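Local coordinates for Iron(III) ABC transporter, periplasmic iron-compound-binding protein (Vibrio cholerae, PDB 5GGY) that probably binds ferric hydroxamate siderophores such as iron-loaded Desferal in the periplasm and delivers them to an ABC transporter for iron uptake, at residues 137-151 with 262-276. Numbering follows the deposited sequence.
Sequences LEAMYARFSELKASL and MSLRYSAEAITESLL
R143 forms a salt bridge with E269 between two helices that run nearly parallel, their axes 19° apart. R143 NE lies 2.5 Å from E269 OE2. The hydrogen bond is not straight and so short a length is doubtful; the pairing stands. The carboxylate plane stands almost perpendicular to the guanidinium, 85° from it. A bend at chi2 (55°) leads the R143 chain outward and toward its next helical turn, where NH1 meets E146 OE1 in the guanidinium plane at 3.0 Å. L147 CD2 covers one face of this guanidinium. R265 completes the charged network through a long salt bridge to E269, and its own guanidinium has R143 CG over one face.

Beside this polar strip the contact is mostly apolar. The edge of the F144 ring meets A268 CB, with CE1 3.5 Å away. L147 CD1 reaches the same methyl at 3.7 Å. At one end M140 SD meets M262 CE (3.7 Å). At the other, L151 CD2 packs on L276 CD2 (3.8 Å). T272 OG1 is 3.5 Å from L147 CB, and it bonds back to A268 O, which fixes the hydroxyl.

Around the pair, L264 also touches helices 112-126 and 181-188, and I271 rests on L221 of strand 219-223. Helix 130-154 is the long helix that bridges the two lobes, and helix 262-276 packs along it, as in the FhuD-like periplasmic binding proteins.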
ATOM      1  N   LEU A 137       1.460   6.941  -1.725  1.00 20.35           N
ATOM      2  CA  LEU A 137       0.829   5.670  -1.393  1.00 23.43           C
ATOM      3  C   LEU A 137       0.673   5.521   0.115  1.00 31.33           C
ATOM      4  O   LEU A 137      -0.357   5.049   0.596  1.00 26.34           O
ATOM      5  CB  LEU A 137       1.641   4.504  -1.959  1.00 18.26           C
ATOM      6  CG  LEU A 137       1.576   4.333  -3.476  1.00 21.85           C
ATOM      7  CD1 LEU A 137       2.545   3.258  -3.930  1.00 15.83           C
ATOM      8  CD2 LEU A 137       0.157   4.001  -3.907  1.00 14.84           C
ATOM      9  N   GLU A 138       1.705   5.923   0.852  1.00 33.54           N
ATOM     10  CA  GLU A 138       1.677   5.884   2.309  1.00 21.22           C
ATOM     11  C   GLU A 138       0.576   6.785   2.851  1.00 21.25           C
ATOM     12  O   GLU A 138      -0.163   6.403   3.758  1.00 40.17           O
ATOM     13  CB  GLU A 138       3.029   6.304   2.889  1.00 22.48           C
ATOM     14  CG  GLU A 138       4.132   5.273   2.731  1.00 24.47           C
ATOM     15  CD  GLU A 138       5.500   5.825   3.084  1.00 36.17           C
ATOM     16  OE1 GLU A 138       5.586   7.023   3.426  1.00 46.53           O
ATOM     17  OE2 GLU A 138       6.487   5.064   3.016  1.00 32.21           O
ATOM     18  N   ALA A 139       0.477   7.984   2.286  1.00 19.61           N
ATOM     19  CA  ALA A 139      -0.554   8.935   2.679  1.00 19.71           C
ATOM     20  C   ALA A 139      -1.937   8.404   2.324  1.00 30.71           C
ATOM     21  O   ALA A 139      -2.913   8.669   3.022  1.00 30.58           O
ATOM     22  CB  ALA A 139      -0.316  10.281   2.017  1.00 19.50           C
ATOM     23  N   MET A 140      -2.004   7.649   1.233  1.00 29.17           N
ATOM     24  CA  MET A 140      -3.257   7.067   0.771  1.00 28.01           C
ATOM     25  C   MET A 140      -3.780   6.009   1.741  1.00 30.95           C
ATOM     26  O   MET A 140      -4.952   6.030   2.122  1.00 21.28           O
ATOM     27  CB  MET A 140      -3.077   6.459  -0.621  1.00 30.43           C
ATOM     28  CG  MET A 140      -4.379   6.069  -1.294  1.00 30.48           C
ATOM     29  SD  MET A 140      -4.158   5.402  -2.952  1.00 35.15           S
ATOM     30  CE  MET A 140      -3.413   3.817  -2.586  1.00 18.10           C
ATOM     31  N   TYR A 141      -2.906   5.089   2.138  1.00 26.13           N
ATOM     32  CA  TYR A 141      -3.279   4.011   3.050  1.00 27.10           C
ATOM     33  C   TYR A 141      -3.653   4.556   4.420  1.00 34.41           C
ATOM     34  O   TYR A 141      -4.504   4.000   5.113  1.00 33.84           O
ATOM     35  CB  TYR A 141      -2.139   3.000   3.171  1.00 22.87           C
ATOM     36  CG  TYR A 141      -1.818   2.300   1.870  1.00 23.94           C
ATOM     37  CD1 TYR A 141      -2.833   1.860   1.029  1.00 32.32           C
ATOM     38  CD2 TYR A 141      -0.502   2.093   1.474  1.00 26.41           C
ATOM     39  CE1 TYR A 141      -2.547   1.223  -0.163  1.00 35.50           C
ATOM     40  CE2 TYR A 141      -0.208   1.458   0.283  1.00 30.78           C
ATOM     41  CZ  TYR A 141      -1.232   1.026  -0.532  1.00 35.06           C
ATOM     42  OH  TYR A 141      -0.940   0.393  -1.721  1.00 38.08           O
ATOM     43  N   ALA A 142      -3.013   5.656   4.803  1.00 45.15           N
ATOM     44  CA  ALA A 142      -3.346   6.334   6.047  1.00 39.17           C
ATOM     45  C   ALA A 142      -4.697   7.030   5.916  1.00 43.65           C
ATOM     46  O   ALA A 142      -5.515   7.000   6.838  1.00 55.49           O
ATOM     47  CB  ALA A 142      -2.260   7.332   6.420  1.00 30.34           C
ATOM     48  N   ARG A 143      -4.922   7.649   4.760  1.00 37.94           N
ATOM     49  CA  ARG A 143      -6.184   8.318   4.464  1.00 34.58           C
ATOM     50  C   ARG A 143      -7.348   7.332   4.491  1.00 32.03           C
ATOM     51  O   ARG A 143      -8.437   7.665   4.959  1.00 30.92           O
ATOM     52  CB  ARG A 143      -6.112   9.012   3.103  1.00 25.71           C
ATOM     53  CG  ARG A 143      -7.349   9.811   2.740  1.00 25.99           C
ATOM     54  CD  ARG A 143      -7.675  10.830   3.818  1.00 34.06           C
ATOM     55  NE  ARG A 143      -8.745  11.736   3.412  1.00 39.55           N
ATOM     56  CZ  ARG A 143      -9.361  12.576   4.238  1.00 38.79           C
ATOM     57  NH1 ARG A 143      -9.019  12.616   5.517  1.00 35.34           N
ATOM     58  NH2 ARG A 143     -10.322  13.368   3.786  1.00 39.13           N
ATOM     59  N   PHE A 144      -7.106   6.121   3.991  1.00 32.79           N
ATOM     60  CA  PHE A 144      -8.113   5.059   3.993  1.00 32.70           C
ATOM     61  C   PHE A 144      -8.595   4.765   5.408  1.00 37.39           C
ATOM     62  O   PHE A 144      -9.791   4.609   5.653  1.00 36.69           O
ATOM     63  CB  PHE A 144      -7.554   3.779   3.366  1.00 31.16           C
ATOM     64  CG  PHE A 144      -7.388   3.850   1.874  1.00 30.83           C
ATOM     65  CD1 PHE A 144      -8.258   4.595   1.098  1.00 32.50           C
ATOM     66  CD2 PHE A 144      -6.358   3.167   1.251  1.00 25.51           C
ATOM     67  CE1 PHE A 144      -8.104   4.657  -0.270  1.00 32.28           C
ATOM     68  CE2 PHE A 144      -6.200   3.222  -0.118  1.00 24.37           C
ATOM     69  CZ  PHE A 144      -7.074   3.968  -0.881  1.00 26.23           C
ATOM     70  N   SER A 145      -7.646   4.696   6.337  1.00 34.10           N
ATOM     71  CA  SER A 145      -7.941   4.393   7.733  1.00 38.27           C
ATOM     72  C   SER A 145      -8.722   5.518   8.399  1.00 39.61           C
ATOM     73  O   SER A 145      -9.630   5.268   9.190  1.00 37.44           O
ATOM     74  CB  SER A 145      -6.649   4.128   8.513  1.00 40.13           C
ATOM     75  OG  SER A 145      -5.935   3.031   7.970  1.00 45.75           O
ATOM     76  N   GLU A 146      -8.362   6.758   8.080  1.00 43.18           N
ATOM     77  CA  GLU A 146      -9.055   7.921   8.626  1.00 42.81           C
ATOM     78  C   GLU A 146     -10.516   7.931   8.194  1.00 40.46           C
ATOM     79  O   GLU A 146     -11.415   8.136   9.012  1.00 32.40           O
ATOM     80  CB  GLU A 146      -8.373   9.221   8.186  1.00 38.62           C
ATOM     81  CG  GLU A 146      -6.908   9.327   8.570  1.00 43.60           C
ATOM     82  CD  GLU A 146      -6.260  10.589   8.031  1.00 51.41           C
ATOM     83  OE1 GLU A 146      -6.982  11.417   7.437  1.00 65.96           O
ATOM     84  OE2 GLU A 146      -5.033  10.751   8.196  1.00 54.26           O
ATOM     85  N   LEU A 147     -10.746   7.709   6.904  1.00 43.27           N
ATOM     86  CA  LEU A 147     -12.095   7.712   6.351  1.00 37.99           C
ATOM     87  C   LEU A 147     -12.918   6.549   6.889  1.00 34.98           C
ATOM     88  O   LEU A 147     -14.114   6.688   7.144  1.00 39.73           O
ATOM     89  CB  LEU A 147     -12.045   7.655   4.827  1.00 34.16           C
ATOM     90  CG  LEU A 147     -11.294   8.791   4.135  1.00 36.19           C
ATOM     91  CD1 LEU A 147     -11.198   8.523   2.645  1.00 22.06           C
ATOM     92  CD2 LEU A 147     -11.970  10.126   4.406  1.00 32.54           C
ATOM     93  N   LYS A 148     -12.269   5.400   7.052  1.00 31.04           N
ATOM     94  CA  LYS A 148     -12.926   4.223   7.602  1.00 30.40           C
ATOM     95  C   LYS A 148     -13.407   4.488   9.024  1.00 36.49           C
ATOM     96  O   LYS A 148     -14.509   4.088   9.403  1.00 36.48           O
ATOM     97  CB  LYS A 148     -11.984   3.018   7.580  1.00 28.70           C
ATOM     98  CG  LYS A 148     -12.561   1.782   8.250  1.00 23.30           C
ATOM     99  CD  LYS A 148     -11.722   0.542   7.992  1.00 23.30           C
ATOM    100  CE  LYS A 148     -12.346  -0.670   8.670  1.00 32.92           C
ATOM    101  NZ  LYS A 148     -11.666  -1.949   8.325  1.00 35.96           N
ATOM    102  N   ALA A 149     -12.570   5.167   9.803  1.00 37.21           N
ATOM    103  CA  ALA A 149     -12.903   5.523  11.177  1.00 39.15           C
ATOM    104  C   ALA A 149     -14.058   6.516  11.220  1.00 36.62           C
ATOM    105  O   ALA A 149     -14.918   6.450  12.099  1.00 29.01           O
ATOM    106  CB  ALA A 149     -11.686   6.094  11.884  1.00 28.05           C
ATOM    107  N   SER A 150     -14.064   7.436  10.261  1.00 42.18           N
ATOM    108  CA  SER A 150     -15.117   8.437  10.157  1.00 47.93           C
ATOM    109  C   SER A 150     -16.469   7.784   9.878  1.00 44.75           C
ATOM    110  O   SER A 150     -17.510   8.275  10.315  1.00 43.81           O
ATOM    111  CB  SER A 150     -14.782   9.450   9.061  1.00 49.40           C
ATOM    112  OG  SER A 150     -13.551  10.102   9.324  1.00 51.91           O
ATOM    113  N   LEU A 151     -16.443   6.671   9.150  1.00 36.75           N
ATOM    114  CA  LEU A 151     -17.662   5.940   8.827  1.00 39.23           C
ATOM    115  C   LEU A 151     -18.180   5.149  10.025  1.00 39.28           C
ATOM    116  O   LEU A 151     -19.367   5.206  10.346  1.00 42.01           O
ATOM    117  CB  LEU A 151     -17.421   5.004   7.641  1.00 38.11           C
ATOM    118  CG  LEU A 151     -17.178   5.679   6.290  1.00 32.13           C
ATOM    119  CD1 LEU A 151     -16.795   4.651   5.241  1.00 36.55           C
ATOM    120  CD2 LEU A 151     -18.407   6.461   5.851  1.00 27.63           C
ATOM    121  N   MET A 262      -3.889   7.185  -7.420  1.00 18.72           N
ATOM    122  CA  MET A 262      -4.423   8.238  -6.563  1.00 22.27           C
ATOM    123  C   MET A 262      -5.925   8.429  -6.747  1.00 22.18           C
ATOM    124  O   MET A 262      -6.575   9.074  -5.921  1.00 25.51           O
ATOM    125  CB  MET A 262      -3.685   9.556  -6.812  1.00 29.77           C
ATOM    126  CG  MET A 262      -2.248   9.568  -6.293  1.00 31.32           C
ATOM    127  SD  MET A 262      -2.102   9.270  -4.518  1.00 25.07           S
ATOM    128  CE  MET A 262      -1.529   7.575  -4.502  1.00 16.60           C
ATOM    129  N   SER A 263      -6.473   7.861  -7.819  1.00 21.94           N
ATOM    130  CA  SER A 263      -7.916   7.873  -8.032  1.00 22.56           C
ATOM    131  C   SER A 263      -8.602   7.027  -6.964  1.00 18.89           C
ATOM    132  O   SER A 263      -9.783   7.209  -6.679  1.00 23.76           O
ATOM    133  CB  SER A 263      -8.273   7.355  -9.427  1.00 16.57           C
ATOM    134  OG  SER A 263      -8.058   5.956  -9.519  1.00 20.75           O
ATOM    135  N   LEU A 264      -7.849   6.095  -6.387  1.00 21.55           N
ATOM    136  CA  LEU A 264      -8.340   5.270  -5.292  1.00 31.48           C
ATOM    137  C   LEU A 264      -8.551   6.124  -4.045  1.00 24.61           C
ATOM    138  O   LEU A 264      -9.531   5.951  -3.318  1.00 31.33           O
ATOM    139  CB  LEU A 264      -7.363   4.129  -4.997  1.00 35.34           C
ATOM    140  CG  LEU A 264      -6.976   3.249  -6.189  1.00 27.94           C
ATOM    141  CD1 LEU A 264      -5.882   2.268  -5.798  1.00 17.66           C
ATOM    142  CD2 LEU A 264      -8.191   2.516  -6.735  1.00 16.34           C
ATOM    143  N   ARG A 265      -7.622   7.047  -3.810  1.00 25.97           N
ATOM    144  CA  ARG A 265      -7.715   7.965  -2.681  1.00 27.77           C
ATOM    145  C   ARG A 265      -8.870   8.943  -2.863  1.00 31.51           C
ATOM    146  O   ARG A 265      -9.625   9.204  -1.927  1.00 37.99           O
ATOM    147  CB  ARG A 265      -6.408   8.742  -2.503  1.00 22.82           C
ATOM    148  CG  ARG A 265      -6.430   9.736  -1.346  1.00 31.05           C
ATOM    149  CD  ARG A 265      -5.377  10.828  -1.509  1.00 33.18           C
ATOM    150  NE  ARG A 265      -5.550  11.899  -0.530  1.00 35.82           N
ATOM    151  CZ  ARG A 265      -4.797  12.057   0.555  1.00 36.57           C
ATOM    152  NH1 ARG A 265      -3.801  11.220   0.807  1.00 38.79           N
ATOM    153  NH2 ARG A 265      -5.038  13.060   1.387  1.00 40.19           N
ATOM    154  N   TYR A 266      -8.993   9.486  -4.070  1.00 30.08           N
ATOM    155  CA  TYR A 266     -10.053  10.437  -4.388  1.00 26.08           C
ATOM    156  C   TYR A 266     -11.424   9.782  -4.294  1.00 30.38           C
ATOM    157  O   TYR A 266     -12.364  10.363  -3.750  1.00 25.97           O
ATOM    158  CB  TYR A 266      -9.849  11.018  -5.788  1.00 28.46           C
ATOM    159  CG  TYR A 266      -8.524  11.725  -5.972  1.00 30.26           C
ATOM    160  CD1 TYR A 266      -7.809  11.606  -7.157  1.00 31.81           C
ATOM    161  CD2 TYR A 266      -7.991  12.516  -4.964  1.00 25.80           C
ATOM    162  CE1 TYR A 266      -6.602  12.250  -7.332  1.00 27.87           C
ATOM    163  CE2 TYR A 266      -6.781  13.167  -5.130  1.00 20.56           C
ATOM    164  CZ  TYR A 266      -6.093  13.029  -6.317  1.00 21.61           C
ATOM    165  OH  TYR A 266      -4.891  13.675  -6.485  1.00 32.88           O
ATOM    166  N   SER A 267     -11.530   8.570  -4.828  1.00 30.89           N
ATOM    167  CA  SER A 267     -12.772   7.812  -4.758  1.00 18.87           C
ATOM    168  C   SER A 267     -13.177   7.576  -3.307  1.00 14.99           C
ATOM    169  O   SER A 267     -14.336   7.759  -2.937  1.00 30.35           O
ATOM    170  CB  SER A 267     -12.634   6.470  -5.483  1.00 21.30           C
ATOM    171  OG  SER A 267     -12.347   6.641  -6.860  1.00 28.43           O
ATOM    172  N   ALA A 268     -12.205   7.178  -2.492  1.00 15.39           N
ATOM    173  CA  ALA A 268     -12.442   6.890  -1.081  1.00 24.23           C
ATOM    174  C   ALA A 268     -12.990   8.099  -0.334  1.00 20.17           C
ATOM    175  O   ALA A 268     -13.895   7.965   0.487  1.00 29.21           O
ATOM    176  CB  ALA A 268     -11.164   6.402  -0.425  1.00 16.58           C
ATOM    177  N   GLU A 269     -12.437   9.274  -0.624  1.00 21.45           N
ATOM    178  CA  GLU A 269     -12.856  10.509   0.030  1.00 26.91           C
ATOM    179  C   GLU A 269     -14.231  10.965  -0.451  1.00 28.55           C
ATOM    180  O   GLU A 269     -15.058  11.414   0.344  1.00 31.57           O
ATOM    181  CB  GLU A 269     -11.821  11.613  -0.206  1.00 33.44           C
ATOM    182  CG  GLU A 269     -10.463  11.331   0.426  1.00 51.46           C
ATOM    183  CD  GLU A 269      -9.482  12.472   0.246  1.00 55.93           C
ATOM    184  OE1 GLU A 269      -9.527  13.132  -0.812  1.00 58.12           O
ATOM    185  OE2 GLU A 269      -8.668  12.711   1.163  1.00 54.22           O
ATOM    186  N   ALA A 270     -14.468  10.847  -1.754  1.00 21.32           N
ATOM    187  CA  ALA A 270     -15.731  11.273  -2.346  1.00 22.03           C
ATOM    188  C   ALA A 270     -16.864  10.345  -1.927  1.00 24.70           C
ATOM    189  O   ALA A 270     -17.966  10.795  -1.617  1.00 26.58           O
ATOM    190  CB  ALA A 270     -15.615  11.323  -3.858  1.00 22.04           C
ATOM    191  N   ILE A 271     -16.579   9.048  -1.919  1.00 18.02           N
ATOM    192  CA  ILE A 271     -17.548   8.047  -1.486  1.00 24.38           C
ATOM    193  C   ILE A 271     -17.883   8.223  -0.007  1.00 33.21           C
ATOM    194  O   ILE A 271     -19.053   8.197   0.374  1.00 36.71           O
ATOM    195  CB  ILE A 271     -17.029   6.617  -1.744  1.00 25.62           C
ATOM    196  CG1 ILE A 271     -17.130   6.280  -3.236  1.00 30.80           C
ATOM    197  CG2 ILE A 271     -17.796   5.601  -0.913  1.00 21.53           C
ATOM    198  CD1 ILE A 271     -16.544   4.930  -3.606  1.00 21.69           C
ATOM    199  N   THR A 272     -16.853   8.411   0.816  1.00 36.71           N
ATOM    200  CA  THR A 272     -17.036   8.665   2.243  1.00 30.79           C
ATOM    201  C   THR A 272     -17.904   9.896   2.464  1.00 36.67           C
ATOM    202  O   THR A 272     -18.857   9.862   3.242  1.00 42.12           O
ATOM    203  CB  THR A 272     -15.688   8.863   2.962  1.00 24.41           C
ATOM    204  OG1 THR A 272     -14.939   7.643   2.920  1.00 23.34           O
ATOM    205  CG2 THR A 272     -15.909   9.267   4.410  1.00 23.72           C
ATOM    206  N   GLU A 273     -17.567  10.973   1.763  1.00 23.33           N
ATOM    207  CA  GLU A 273     -18.314  12.225   1.833  1.00 18.40           C
ATOM    208  C   GLU A 273     -19.795  12.043   1.505  1.00 27.12           C
ATOM    209  O   GLU A 273     -20.663  12.535   2.226  1.00 25.18           O
ATOM    210  CB  GLU A 273     -17.686  13.251   0.889  1.00 25.90           C
ATOM    211  CG  GLU A 273     -18.562  14.441   0.577  1.00 41.12           C
ATOM    212  CD  GLU A 273     -17.941  15.342  -0.467  1.00 53.19           C
ATOM    213  OE1 GLU A 273     -16.701  15.301  -0.619  1.00 55.48           O
ATOM    214  OE2 GLU A 273     -18.690  16.078  -1.143  1.00 52.61           O
ATOM    215  N   SER A 274     -20.083  11.327   0.425  1.00 34.43           N
ATOM    216  CA  SER A 274     -21.468  11.078   0.028  1.00 36.79           C
ATOM    217  C   SER A 274     -22.165  10.112   0.977  1.00 36.50           C
ATOM    218  O   SER A 274     -23.387  10.126   1.102  1.00 22.86           O
ATOM    219  CB  SER A 274     -21.530  10.537  -1.404  1.00 33.25           C
ATOM    220  OG  SER A 274     -21.567  11.592  -2.344  1.00 42.41           O
ATOM    221  N   LEU A 275     -21.378   9.275   1.642  1.00 20.94           N
ATOM    222  CA  LEU A 275     -21.927   8.255   2.523  1.00 23.30           C
ATOM    223  C   LEU A 275     -22.089   8.779   3.950  1.00 39.71           C
ATOM    224  O   LEU A 275     -22.930   8.290   4.707  1.00 45.41           O
ATOM    225  CB  LEU A 275     -21.043   7.006   2.510  1.00 22.18           C
ATOM    226  CG  LEU A 275     -21.735   5.700   2.899  1.00 26.09           C
ATOM    227  CD1 LEU A 275     -22.921   5.446   1.983  1.00 25.62           C
ATOM    228  CD2 LEU A 275     -20.749   4.549   2.840  1.00 32.58           C
ATOM    229  N   LEU A 276     -21.280   9.771   4.313  1.00 49.87           N
ATOM    230  CA  LEU A 276     -21.428  10.436   5.603  1.00 46.77           C
ATOM    231  C   LEU A 276     -22.691  11.286   5.600  1.00 48.36           C
ATOM    232  O   LEU A 276     -23.383  11.390   6.613  1.00 57.41           O
ATOM    233  CB  LEU A 276     -20.203  11.292   5.927  1.00 47.65           C
ATOM    234  CG  LEU A 276     -18.972  10.524   6.415  1.00 45.58           C
ATOM    235  CD1 LEU A 276     -17.827  11.474   6.727  1.00 39.53           C
ATOM    236  CD2 LEU A 276     -19.318   9.676   7.630  1.00 48.32           C
TER